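Local coordinates for STING-associated CdnE c-di-GMP synthase (Flavobacteriaceae, PDB 6WT8), which makes the cyclic dinucleotide c-di-GMP, probably as the signal that activates a partner STING protein in CBASS antiphage defence, at residues Ile195-Asp207 against Lys214-Thr226. Sequence-based numbering, arbitrary orientation.
Sequences IDVVTATYYKSVD and KSRKGIQIYNKKT
T201 and Q220 form an antiparallel hydrogen-bonded pair. The N-to-C directions of strands 195-204 and 218-221 lie 142° apart, antiparallel with a marked twist, and the axes approach to 4.2 Å. T201 N donates to Q220 O, and Q220 N donates to T201 O at 2.9 Å. Y203 and G218 repeat this exchange. There G218 N meets Y203 O in the carbonyl plane, whereas Y203 N sits above the plane of the G218 carbonyl. Y222 N extends the ladder with a nearly straight bond to T199 O (2.7 Å). Toward K217 and R216 the two chains draw apart, and water 2 links Y203 O, S205 N and R216 O.

K217 lays its chain end over one face of the Y202 ring. Its CE is 3.4 Å from the ring centroid, a CH-pi contact. NZ stands 3.9 Å from the same centroid, 11° off the normal, which makes a cation-pi pair. Bends at chi3 (66°) and chi4 bring CE and the ammonium over the ring. G218 O lies in the ring plane, at the edge. Y202 OH is hydrogen-bonded to D86, which ties the far end of the ring. A leucine at Y202 would probably leave the K217 ammonium without its aromatic partner and D86 without this hydroxyl. On another part of the ladder, V198 CG1 packs on I221 CG1 at 3.6 Å, next to the A200 methyl. Q220 OE1 approaches Y203 CD1 at 3.5 Å, with ring and amide planes nearly perpendicular; the main polar partner of the Q220 amide is N230. R216 CD rests near D207 O, while its NE pairs with D213.

Two antiparallel neighbours in the sheet are joined by a connection that contains the short helix 206-211. Strand 218-221 is thereby added to the mixed sheet of the nucleotidyltransferase domain, consistent with the CD-NTase fold.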
ATOM      1  N   ILE A 195      -0.253  17.345  -0.945  1.00 16.34           N
ATOM      2  CA  ILE A 195       0.586  16.308  -1.528  1.00 14.66           C
ATOM      3  C   ILE A 195       1.977  16.350  -0.907  1.00 15.29           C
ATOM      4  O   ILE A 195       2.607  17.412  -0.878  1.00 17.24           O
ATOM      5  CB  ILE A 195       0.698  16.499  -3.045  1.00 14.87           C
ATOM      6  CG1 ILE A 195      -0.696  16.487  -3.705  1.00 16.76           C
ATOM      7  CG2 ILE A 195       1.614  15.480  -3.684  1.00 17.19           C
ATOM      8  CD1 ILE A 195      -1.499  15.184  -3.515  1.00 17.95           C
ATOM      9  N   ASP A 196       2.469  15.198  -0.445  1.00 13.34           N
ATOM     10  CA  ASP A 196       3.862  15.090  -0.012  1.00 15.73           C
ATOM     11  C   ASP A 196       4.759  14.764  -1.195  1.00 15.42           C
ATOM     12  O   ASP A 196       4.440  13.897  -2.001  1.00 15.32           O
ATOM     13  CB  ASP A 196       4.035  13.992   1.043  1.00 16.01           C
ATOM     14  CG  ASP A 196       3.761  14.461   2.454  1.00 31.71           C
ATOM     15  OD1 ASP A 196       4.481  15.360   2.989  1.00 30.66           O
ATOM     16  OD2 ASP A 196       2.798  13.915   3.032  1.00 37.89           O
ATOM     17  N   VAL A 197       5.897  15.465  -1.283  1.00 14.11           N
ATOM     18  CA  VAL A 197       6.900  15.293  -2.331  1.00 11.76           C
ATOM     19  C   VAL A 197       8.131  14.665  -1.698  1.00 13.86           C
ATOM     20  O   VAL A 197       8.754  15.279  -0.825  1.00 14.48           O
ATOM     21  CB  VAL A 197       7.242  16.653  -2.970  1.00 15.34           C
ATOM     22  CG1 VAL A 197       8.398  16.539  -3.902  1.00 15.60           C
ATOM     23  CG2 VAL A 197       6.005  17.224  -3.694  1.00 18.07           C
ATOM     24  N   VAL A 198       8.456  13.452  -2.131  1.00 13.77           N
ATOM     25  CA  VAL A 198       9.564  12.651  -1.614  1.00 14.56           C
ATOM     26  C   VAL A 198      10.688  12.698  -2.635  1.00 13.38           C
ATOM     27  O   VAL A 198      10.432  12.569  -3.834  1.00 15.39           O
ATOM     28  CB  VAL A 198       9.048  11.216  -1.399  1.00 15.86           C
ATOM     29  CG1 VAL A 198      10.111  10.317  -0.846  1.00 18.93           C
ATOM     30  CG2 VAL A 198       7.839  11.290  -0.437  1.00 17.63           C
ATOM     31  N   THR A 199      11.926  12.875  -2.154  1.00 12.56           N
ATOM     32  CA  THR A 199      13.123  12.903  -2.987  1.00 12.70           C
ATOM     33  C   THR A 199      13.973  11.692  -2.623  1.00 13.68           C
ATOM     34  O   THR A 199      14.248  11.466  -1.439  1.00 13.83           O
ATOM     35  CB  THR A 199      13.886  14.199  -2.781  1.00 14.19           C
ATOM     36  OG1 THR A 199      12.997  15.309  -2.999  1.00 15.42           O
ATOM     37  CG2 THR A 199      15.123  14.301  -3.669  1.00 17.20           C
ATOM     38  N   ALA A 200      14.380  10.930  -3.632  1.00 12.89           N
ATOM     39  CA  ALA A 200      15.043   9.660  -3.397  1.00 12.60           C
ATOM     40  C   ALA A 200      16.014   9.354  -4.519  1.00 15.27           C
ATOM     41  O   ALA A 200      16.024  10.011  -5.560  1.00 14.72           O
ATOM     42  CB  ALA A 200      13.993   8.554  -3.321  1.00 14.57           C
ATOM     43  N   THR A 201      16.849   8.344  -4.303  1.00 13.21           N
ATOM     44  CA  THR A 201      17.578   7.741  -5.411  1.00 14.43           C
ATOM     45  C   THR A 201      17.147   6.283  -5.562  1.00 15.54           C
ATOM     46  O   THR A 201      16.493   5.720  -4.682  1.00 15.22           O
ATOM     47  CB  THR A 201      19.087   7.871  -5.157  1.00 20.11           C
ATOM     48  OG1 THR A 201      19.806   7.466  -6.339  1.00 24.41           O
ATOM     49  CG2 THR A 201      19.518   7.013  -3.984  1.00 20.03           C
ATOM     50  N   TYR A 202      17.487   5.669  -6.690  1.00 14.88           N
ATOM     51  CA  TYR A 202      17.139   4.256  -6.867  1.00 15.41           C
ATOM     52  C   TYR A 202      18.106   3.340  -6.140  1.00 15.30           C
ATOM     53  O   TYR A 202      19.281   3.632  -5.949  1.00 18.17           O
ATOM     54  CB  TYR A 202      17.182   3.852  -8.346  1.00 19.69           C
ATOM     55  CG  TYR A 202      16.069   4.358  -9.184  1.00 16.24           C
ATOM     56  CD1 TYR A 202      14.779   3.967  -8.928  1.00 15.66           C
ATOM     57  CD2 TYR A 202      16.340   5.259 -10.237  1.00 19.09           C
ATOM     58  CE1 TYR A 202      13.703   4.399  -9.731  1.00 18.41           C
ATOM     59  CE2 TYR A 202      15.291   5.720 -11.032  1.00 21.22           C
ATOM     60  CZ  TYR A 202      13.997   5.285 -10.782  1.00 16.45           C
ATOM     61  OH  TYR A 202      12.904   5.704 -11.559  1.00 22.86           O
ATOM     62  N   TYR A 203      17.592   2.146  -5.844  1.00 16.23           N
ATOM     63  CA  TYR A 203      18.413   1.026  -5.415  1.00 16.55           C
ATOM     64  C   TYR A 203      18.050  -0.176  -6.262  1.00 16.67           C
ATOM     65  O   TYR A 203      16.868  -0.579  -6.314  1.00 16.36           O
ATOM     66  CB  TYR A 203      18.196   0.719  -3.931  1.00 18.67           C
ATOM     67  CG  TYR A 203      19.003  -0.476  -3.465  1.00 19.80           C
ATOM     68  CD1 TYR A 203      20.296  -0.307  -3.037  1.00 20.18           C
ATOM     69  CD2 TYR A 203      18.443  -1.746  -3.459  1.00 18.95           C
ATOM     70  CE1 TYR A 203      21.067  -1.394  -2.598  1.00 26.11           C
ATOM     71  CE2 TYR A 203      19.198  -2.855  -3.048  1.00 21.57           C
ATOM     72  CZ  TYR A 203      20.497  -2.656  -2.599  1.00 21.85           C
ATOM     73  OH  TYR A 203      21.274  -3.732  -2.163  1.00 26.47           O
ATOM     74  N   LYS A 204      19.066  -0.749  -6.899  1.00 15.68           N
ATOM     75  CA  LYS A 204      18.887  -1.941  -7.749  1.00 16.87           C
ATOM     76  C   LYS A 204      19.252  -3.209  -6.984  1.00 18.30           C
ATOM     77  O   LYS A 204      20.433  -3.449  -6.686  1.00 18.16           O
ATOM     78  CB  LYS A 204      19.738  -1.826  -9.018  1.00 17.81           C
ATOM     79  CG  LYS A 204      19.319  -0.664  -9.892  1.00 20.08           C
ATOM     80  CD  LYS A 204      20.219  -0.525 -11.152  1.00 26.24           C
ATOM     81  CE  LYS A 204      19.915   0.840 -11.806  1.00 38.15           C
ATOM     82  NZ  LYS A 204      20.937   1.288 -12.823  1.00 36.10           N
ATOM     83  N   SER A 205      18.224  -4.021  -6.695  1.00 16.44           N
ATOM     84  CA  SER A 205      18.463  -5.320  -6.069  1.00 14.79           C
ATOM     85  C   SER A 205      18.886  -6.352  -7.109  1.00 17.10           C
ATOM     86  O   SER A 205      18.789  -6.127  -8.304  1.00 18.45           O
ATOM     87  CB  SER A 205      17.196  -5.810  -5.379  1.00 20.29           C
ATOM     88  OG  SER A 205      16.212  -6.072  -6.376  1.00 18.95           O
ATOM     89  N   VAL A 206      19.405  -7.480  -6.638  1.00 18.31           N
ATOM     90  CA  VAL A 206      19.686  -8.596  -7.536  1.00 18.95           C
ATOM     91  C   VAL A 206      18.424  -9.035  -8.273  1.00 17.96           C
ATOM     92  O   VAL A 206      18.472  -9.308  -9.485  1.00 18.52           O
ATOM     93  CB  VAL A 206      20.310  -9.761  -6.758  1.00 20.57           C
ATOM     94  CG1 VAL A 206      20.474 -10.960  -7.716  1.00 22.01           C
ATOM     95  CG2 VAL A 206      21.663  -9.308  -6.155  1.00 21.59           C
ATOM     96  N   ASP A 207      17.279  -9.096  -7.580  1.00 18.17           N
ATOM     97  CA  ASP A 207      16.064  -9.521  -8.280  1.00 20.36           C
ATOM     98  C   ASP A 207      15.660  -8.527  -9.373  1.00 17.61           C
ATOM     99  O   ASP A 207      15.198  -8.939 -10.463  1.00 19.48           O
ATOM    100  CB  ASP A 207      14.935  -9.742  -7.270  1.00 20.99           C
ATOM    101  CG  ASP A 207      15.044 -11.089  -6.553  1.00 30.54           C
ATOM    102  OD1 ASP A 207      15.735 -12.021  -7.046  1.00 29.87           O
ATOM    103  OD2 ASP A 207      14.430 -11.195  -5.479  1.00 36.38           O
ATOM    104  N   LYS A 214      10.271  -3.136 -13.759  1.00 20.64           N
ATOM    105  CA  LYS A 214      10.316  -1.792 -13.188  1.00 21.24           C
ATOM    106  C   LYS A 214       9.790  -1.747 -11.750  1.00 18.85           C
ATOM    107  O   LYS A 214      10.275  -0.975 -10.927  1.00 19.38           O
ATOM    108  CB  LYS A 214       9.505  -0.875 -14.101  1.00 30.71           C
ATOM    109  CG  LYS A 214       9.499   0.557 -13.682  1.00 39.04           C
ATOM    110  CD  LYS A 214       8.643   1.440 -14.617  1.00 43.90           C
ATOM    111  CE  LYS A 214       8.475   2.844 -14.001  1.00 48.35           C
ATOM    112  NZ  LYS A 214       7.445   3.675 -14.684  1.00 53.46           N
ATOM    113  N   SER A 215       8.836  -2.602 -11.426  1.00 18.50           N
ATOM    114  CA  SER A 215       8.224  -2.541 -10.113  1.00 17.33           C
ATOM    115  C   SER A 215       9.162  -3.025  -9.020  1.00 16.47           C
ATOM    116  O   SER A 215       8.890  -2.785  -7.833  1.00 16.76           O
ATOM    117  CB  SER A 215       6.935  -3.371 -10.093  1.00 19.41           C
ATOM    118  OG  SER A 215       7.201  -4.753 -10.349  1.00 22.30           O
ATOM    119  N   ARG A 216      10.215  -3.757  -9.393  1.00 15.51           N
ATOM    120  CA  ARG A 216      11.172  -4.239  -8.394  1.00 14.43           C
ATOM    121  C   ARG A 216      12.241  -3.211  -8.060  1.00 15.07           C
ATOM    122  O   ARG A 216      13.050  -3.462  -7.178  1.00 17.76           O
ATOM    123  CB  ARG A 216      11.850  -5.496  -8.889  1.00 16.21           C
ATOM    124  CG  ARG A 216      10.894  -6.680  -9.062  1.00 16.05           C
ATOM    125  CD  ARG A 216      11.698  -7.848  -9.632  1.00 16.98           C
ATOM    126  NE  ARG A 216      10.893  -8.988 -10.107  1.00 22.13           N
ATOM    127  CZ  ARG A 216      10.576 -10.025  -9.344  1.00 24.85           C
ATOM    128  NH1 ARG A 216      10.956 -10.074  -8.062  1.00 24.74           N
ATOM    129  NH2 ARG A 216       9.901 -11.046  -9.889  1.00 26.95           N
ATOM    130  N   LYS A 217      12.245  -2.063  -8.718  1.00 15.02           N
ATOM    131  CA  LYS A 217      13.227  -1.037  -8.378  1.00 15.67           C
ATOM    132  C   LYS A 217      12.926  -0.446  -7.011  1.00 16.65           C
ATOM    133  O   LYS A 217      11.765  -0.149  -6.694  1.00 18.44           O
ATOM    134  CB  LYS A 217      13.220   0.071  -9.427  1.00 23.60           C
ATOM    135  CG  LYS A 217      13.670  -0.357 -10.781  1.00 32.26           C
ATOM    136  CD  LYS A 217      13.800   0.814 -11.759  1.00 36.16           C
ATOM    137  CE  LYS A 217      14.907   1.708 -11.311  1.00 38.61           C
ATOM    138  NZ  LYS A 217      16.198   1.701 -12.054  1.00 36.06           N
ATOM    139  N   GLY A 218      13.971  -0.288  -6.183  1.00 17.32           N
ATOM    140  CA  GLY A 218      13.823   0.262  -4.855  1.00 17.14           C
ATOM    141  C   GLY A 218      14.157   1.742  -4.828  1.00 16.68           C
ATOM    142  O   GLY A 218      14.734   2.286  -5.787  1.00 16.98           O
ATOM    143  N   ILE A 219      13.729   2.387  -3.744  1.00 14.47           N
ATOM    144  CA  ILE A 219      14.172   3.762  -3.521  1.00 13.64           C
ATOM    145  C   ILE A 219      14.814   3.884  -2.156  1.00 16.22           C
ATOM    146  O   ILE A 219      14.488   3.181  -1.195  1.00 17.28           O
ATOM    147  CB  ILE A 219      13.028   4.783  -3.668  1.00 14.28           C
ATOM    148  CG1 ILE A 219      11.868   4.510  -2.674  1.00 16.17           C
ATOM    149  CG2 ILE A 219      12.517   4.803  -5.139  1.00 17.50           C
ATOM    150  CD1 ILE A 219      10.789   5.589  -2.727  1.00 16.73           C
ATOM    151  N   GLN A 220      15.735   4.847  -2.066  1.00 14.86           N
ATOM    152  CA  GLN A 220      16.347   5.262  -0.798  1.00 14.78           C
ATOM    153  C   GLN A 220      16.062   6.744  -0.671  1.00 15.00           C
ATOM    154  O   GLN A 220      16.599   7.561  -1.428  1.00 16.33           O
ATOM    155  CB  GLN A 220      17.859   4.956  -0.760  1.00 14.86           C
ATOM    156  CG  GLN A 220      18.128   3.454  -0.723  1.00 17.92           C
ATOM    157  CD  GLN A 220      19.555   3.108  -0.415  1.00 18.23           C
ATOM    158  OE1 GLN A 220      20.302   2.720  -1.320  1.00 21.73           O
ATOM    159  NE2 GLN A 220      19.975   3.250   0.863  1.00 19.75           N
ATOM    160  N   ILE A 221      15.189   7.069   0.262  1.00 15.52           N
ATOM    161  CA  ILE A 221      14.676   8.433   0.419  1.00 15.98           C
ATOM    162  C   ILE A 221      15.706   9.323   1.101  1.00 17.51           C
ATOM    163  O   ILE A 221      16.292   8.958   2.132  1.00 17.78           O
ATOM    164  CB  ILE A 221      13.376   8.379   1.226  1.00 15.18           C
ATOM    165  CG1 ILE A 221      12.327   7.690   0.343  1.00 18.02           C
ATOM    166  CG2 ILE A 221      12.845   9.771   1.570  1.00 16.80           C
ATOM    167  CD1 ILE A 221      11.013   7.324   1.102  1.00 18.91           C
ATOM    168  N   TYR A 222      15.873  10.545   0.574  1.00 15.65           N
ATOM    169  CA  TYR A 222      16.785  11.525   1.158  1.00 15.59           C
ATOM    170  C   TYR A 222      16.188  12.233   2.375  1.00 18.91           C
ATOM    171  O   TYR A 222      15.081  12.762   2.309  1.00 18.77           O
ATOM    172  CB  TYR A 222      17.138  12.565   0.097  1.00 16.07           C
ATOM    173  CG  TYR A 222      18.121  13.618   0.618  1.00 17.04           C
ATOM    174  CD1 TYR A 222      19.406  13.273   0.949  1.00 16.49           C
ATOM    175  CD2 TYR A 222      17.720  14.923   0.797  1.00 18.09           C
ATOM    176  CE1 TYR A 222      20.326  14.222   1.430  1.00 20.21           C
ATOM    177  CE2 TYR A 222      18.628  15.884   1.264  1.00 19.87           C
ATOM    178  CZ  TYR A 222      19.912  15.505   1.609  1.00 21.14           C
ATOM    179  OH  TYR A 222      20.815  16.463   2.069  1.00 24.25           O
ATOM    180  N   ASN A 223      16.921  12.237   3.477  1.00 17.49           N
ATOM    181  CA  ASN A 223      16.545  12.931   4.696  1.00 20.57           C
ATOM    182  C   ASN A 223      17.293  14.254   4.770  1.00 20.41           C
ATOM    183  O   ASN A 223      18.520  14.275   4.823  1.00 19.91           O
ATOM    184  CB  ASN A 223      16.900  12.069   5.905  1.00 20.53           C
ATOM    185  CG  ASN A 223      16.487  12.730   7.233  1.00 26.24           C
ATOM    186  OD1 ASN A 223      16.809  13.874   7.487  1.00 28.32           O
ATOM    187  ND2 ASN A 223      15.736  11.986   8.053  1.00 28.68           N
ATOM    188  N   LYS A 224      16.557  15.367   4.747  1.00 21.55           N
ATOM    189  CA  LYS A 224      17.193  16.693   4.657  1.00 21.48           C
ATOM    190  C   LYS A 224      17.949  17.064   5.926  1.00 25.08           C
ATOM    191  O   LYS A 224      18.968  17.746   5.854  1.00 25.24           O
ATOM    192  CB  LYS A 224      16.103  17.735   4.396  1.00 25.52           C
ATOM    193  CG  LYS A 224      16.568  19.166   4.416  1.00 29.78           C
ATOM    194  CD  LYS A 224      15.406  20.112   4.266  1.00 27.76           C
ATOM    195  CE  LYS A 224      15.871  21.575   4.205  1.00 31.65           C
ATOM    196  NZ  LYS A 224      14.649  22.400   4.428  1.00 31.33           N
ATOM    197  N   LYS A 225      17.473  16.583   7.062  1.00 24.50           N
ATOM    198  CA  LYS A 225      18.062  16.938   8.352  1.00 32.65           C
ATOM    199  C   LYS A 225      19.377  16.208   8.560  1.00 29.56           C
ATOM    200  O   LYS A 225      20.363  16.812   8.987  1.00 30.11           O
ATOM    201  CB  LYS A 225      17.075  16.622   9.482  1.00 33.66           C
ATOM    202  CG  LYS A 225      17.310  17.463  10.739  1.00 53.86           C
ATOM    203  CD  LYS A 225      16.470  16.999  11.937  1.00 67.74           C
ATOM    204  CE  LYS A 225      14.960  17.023  11.674  1.00 72.52           C
ATOM    205  NZ  LYS A 225      14.374  18.349  11.289  1.00 74.14           N
ATOM    206  N   THR A 226      19.400  14.898   8.310  1.00 26.70           N
ATOM    207  CA  THR A 226      20.625  14.123   8.500  1.00 28.16           C
ATOM    208  C   THR A 226      21.563  14.220   7.309  1.00 25.77           C
ATOM    209  O   THR A 226      22.766  13.961   7.464  1.00 27.77           O
ATOM    210  CB  THR A 226      20.290  12.657   8.744  1.00 29.53           C
ATOM    211  OG1 THR A 226      19.761  12.094   7.550  1.00 24.51           O
ATOM    212  CG2 THR A 226      19.216  12.518   9.823  1.00 37.92           C
TER
HETATM  213  O   HOH W   1      12.683  13.303   0.640  1.00 17.28           O
HETATM  214  O   HOH W   2      15.740  -2.950  -6.963  1.00 22.91           O
HETATM  215  O   HOH W   3      13.599  -5.838  -5.804  1.00 18.73           O